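Type II secretion pathway related protein (Escherichia coli, PDB 3SOL) is a pilotin of the type II secretion system, which probably binds secretin subunits and helps target them to the outer membrane. Local coordinates at residues Ser12-Thr17 with Lys58-Ile63. Numbering follows the deposited sequence.
Sequences SIVSAT and KHSDDI
Ser15 and Ser60 face each other where helix 5-23 crosses helix 53-69 in this all-helical pilotin of the PulS/OutS family. Both CA-CB bonds point into the interface, and the CA atoms of Ser15 and Ser60 lie 4.8 Å apart. The segment axes approach to 8.2 Å with a crossing angle of -56°, a close approach consistent with the small side chains at the crossing point. Ser60 OG is anti to its own backbone N (chi1 178°) and reaches the backbone of the other helix. There it rests 3.1 Å from Ser15 CA and 3.3 Å from Ser15 CB; the nearby Ser15 N is at a poor angle for a hydrogen bond. Val14 CG1 also touches Ser60 OG, at 3.4 Å, while Val14 packs on Ile35 and Ala39 of helix 32-45 as well. Ser15 OG, in contrast, sits between its backbone N and carbonyl carbon (chi1 59°), turned back to its own helix, where its one proton has the carbonyl oxygens of Ala11 and Ser12 to choose between. Ile63 CG2 comes to 3.2 Å from Ser15 OG. The Ile63 side chain also touches Glu8 and Ala11, earlier on helix 5-23, and its CD1 ends 3.7 Å from Ser12 OG, a hydroxyl hydrogen-bonded to the carbonyl of Glu8.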
ATOM      1  N   SER A  12      -1.122   5.389   0.188  1.00 34.18           N
ATOM      2  CA  SER A  12       0.338   5.275   0.210  1.00 33.11           C
ATOM      3  C   SER A  12       0.816   3.902   0.658  1.00 31.29           C
ATOM      4  O   SER A  12       1.751   3.331   0.071  1.00 29.14           O
ATOM      5  CB  SER A  12       0.925   6.349   1.112  1.00 34.76           C
ATOM      6  OG  SER A  12       0.618   7.630   0.585  1.00 39.06           O
ATOM      7  N   ILE A  13       0.165   3.363   1.686  1.00 31.35           N
ATOM      8  CA  ILE A  13       0.449   2.016   2.157  1.00 30.03           C
ATOM      9  C   ILE A  13       0.157   0.969   1.076  1.00 28.08           C
ATOM     10  O   ILE A  13       0.966   0.064   0.843  1.00 26.57           O
ATOM     11  CB  ILE A  13      -0.359   1.693   3.426  1.00 31.98           C
ATOM     12  CG1 ILE A  13       0.184   2.522   4.602  1.00 34.67           C
ATOM     13  CG2 ILE A  13      -0.261   0.223   3.739  1.00 32.02           C
ATOM     14  CD1 ILE A  13      -0.802   2.725   5.742  1.00 37.40           C
ATOM     15  N   VAL A  14      -0.995   1.090   0.420  1.00 27.76           N
ATOM     16  CA  VAL A  14      -1.379   0.161  -0.656  1.00 26.09           C
ATOM     17  C   VAL A  14      -0.436   0.256  -1.879  1.00 24.69           C
ATOM     18  O   VAL A  14      -0.044  -0.769  -2.434  1.00 22.07           O
ATOM     19  CB  VAL A  14      -2.865   0.351  -1.031  1.00 28.16           C
ATOM     20  CG1 VAL A  14      -3.217  -0.362  -2.340  1.00 26.76           C
ATOM     21  CG2 VAL A  14      -3.758  -0.152   0.118  1.00 28.73           C
ATOM     22  N   SER A  15      -0.047   1.471  -2.282  1.00 25.01           N
ATOM     23  CA  SER A  15       0.861   1.636  -3.442  1.00 24.93           C
ATOM     24  C   SER A  15       2.258   1.105  -3.150  1.00 22.71           C
ATOM     25  O   SER A  15       2.893   0.516  -4.015  1.00 21.33           O
ATOM     26  CB  SER A  15       0.971   3.096  -3.875  1.00 26.17           C
ATOM     27  OG  SER A  15       1.443   3.858  -2.786  1.00 32.53           O
ATOM     28  N   ALA A  16       2.738   1.326  -1.930  1.00 22.39           N
ATOM     29  CA  ALA A  16       4.037   0.805  -1.501  1.00 21.37           C
ATOM     30  C   ALA A  16       4.036  -0.729  -1.492  1.00 19.92           C
ATOM     31  O   ALA A  16       5.024  -1.372  -1.855  1.00 18.28           O
ATOM     32  CB  ALA A  16       4.389   1.365  -0.098  1.00 22.66           C
ATOM     33  N   THR A  17       2.905  -1.313  -1.096  1.00 20.70           N
ATOM     34  CA  THR A  17       2.759  -2.758  -1.060  1.00 20.50           C
ATOM     35  C   THR A  17       2.751  -3.307  -2.488  1.00 19.36           C
ATOM     36  O   THR A  17       3.380  -4.332  -2.783  1.00 18.47           O
ATOM     37  CB  THR A  17       1.470  -3.154  -0.274  1.00 22.15           C
ATOM     38  OG1 THR A  17       1.553  -2.594   1.061  1.00 24.56           O
ATOM     39  CG2 THR A  17       1.359  -4.629  -0.173  1.00 22.81           C
ATOM     40  N   LYS A  58      -7.810   3.929  -6.655  1.00 39.43           N
ATOM     41  CA  LYS A  58      -7.544   4.953  -7.679  1.00 40.95           C
ATOM     42  C   LYS A  58      -6.370   5.859  -7.298  1.00 39.95           C
ATOM     43  O   LYS A  58      -5.458   6.101  -8.109  1.00 39.49           O
ATOM     44  CB  LYS A  58      -8.800   5.787  -7.952  1.00 44.51           C
ATOM     45  CG  LYS A  58      -9.856   5.033  -8.757  1.00 47.99           C
ATOM     46  CD  LYS A  58     -11.166   5.804  -8.867  1.00 53.67           C
ATOM     47  CE  LYS A  58     -12.299   4.897  -9.359  1.00 56.87           C
ATOM     48  NZ  LYS A  58     -13.592   5.621  -9.609  1.00 60.94           N
ATOM     49  N   HIS A  59      -6.370   6.328  -6.053  1.00 39.73           N
ATOM     50  CA  HIS A  59      -5.280   7.169  -5.563  1.00 39.33           C
ATOM     51  C   HIS A  59      -3.966   6.383  -5.508  1.00 35.72           C
ATOM     52  O   HIS A  59      -2.911   6.919  -5.823  1.00 34.12           O
ATOM     53  CB  HIS A  59      -5.592   7.746  -4.177  1.00 41.03           C
ATOM     54  CG  HIS A  59      -4.758   8.944  -3.818  1.00 45.00           C
ATOM     55  ND1 HIS A  59      -4.741  10.094  -4.582  1.00 51.59           N
ATOM     56  CD2 HIS A  59      -3.934   9.183  -2.770  1.00 47.33           C
ATOM     57  CE1 HIS A  59      -3.929  10.980  -4.031  1.00 51.72           C
ATOM     58  NE2 HIS A  59      -3.429  10.455  -2.929  1.00 49.79           N
ATOM     59  N   SER A  60      -4.044   5.125  -5.090  1.00 33.63           N
ATOM     60  CA  SER A  60      -2.866   4.270  -5.010  1.00 31.46           C
ATOM     61  C   SER A  60      -2.212   4.128  -6.388  1.00 30.98           C
ATOM     62  O   SER A  60      -0.975   4.141  -6.494  1.00 28.87           O
ATOM     63  CB  SER A  60      -3.222   2.898  -4.432  1.00 30.17           C
ATOM     64  OG  SER A  60      -2.080   2.052  -4.397  1.00 31.69           O
ATOM     65  N   ASP A  61      -3.041   4.006  -7.428  1.00 32.43           N
ATOM     66  CA  ASP A  61      -2.569   3.944  -8.824  1.00 33.15           C
ATOM     67  C   ASP A  61      -1.748   5.176  -9.186  1.00 33.65           C
ATOM     68  O   ASP A  61      -0.695   5.075  -9.812  1.00 31.78           O
ATOM     69  CB  ASP A  61      -3.741   3.833  -9.812  1.00 35.80           C
ATOM     70  CG  ASP A  61      -4.445   2.474  -9.764  1.00 37.23           C
ATOM     71  OD1 ASP A  61      -3.900   1.515  -9.169  1.00 37.31           O
ATOM     72  OD2 ASP A  61      -5.551   2.372 -10.343  1.00 41.13           O
ATOM     73  N   ASP A  62      -2.245   6.344  -8.790  1.00 35.55           N
ATOM     74  CA  ASP A  62      -1.585   7.609  -9.106  1.00 36.86           C
ATOM     75  C   ASP A  62      -0.275   7.770  -8.345  1.00 35.01           C
ATOM     76  O   ASP A  62       0.723   8.233  -8.906  1.00 35.14           O
ATOM     77  CB  ASP A  62      -2.512   8.770  -8.779  1.00 40.15           C
ATOM     78  CG  ASP A  62      -3.706   8.855  -9.716  1.00 43.92           C
ATOM     79  OD1 ASP A  62      -3.650   8.325 -10.853  1.00 47.11           O
ATOM     80  OD2 ASP A  62      -4.704   9.472  -9.307  1.00 47.20           O
ATOM     81  N   ILE A  63      -0.275   7.375  -7.072  1.00 33.09           N
ATOM     82  CA  ILE A  63       0.931   7.376  -6.260  1.00 30.84           C
ATOM     83  C   ILE A  63       1.955   6.410  -6.839  1.00 28.92           C
ATOM     84  O   ILE A  63       3.143   6.722  -6.905  1.00 27.59           O
ATOM     85  CB  ILE A  63       0.644   7.001  -4.792  1.00 30.11           C
ATOM     86  CG1 ILE A  63      -0.204   8.093  -4.120  1.00 33.53           C
ATOM     87  CG2 ILE A  63       1.952   6.812  -4.026  1.00 27.62           C
ATOM     88  CD1 ILE A  63      -0.833   7.673  -2.814  1.00 34.33           C
TER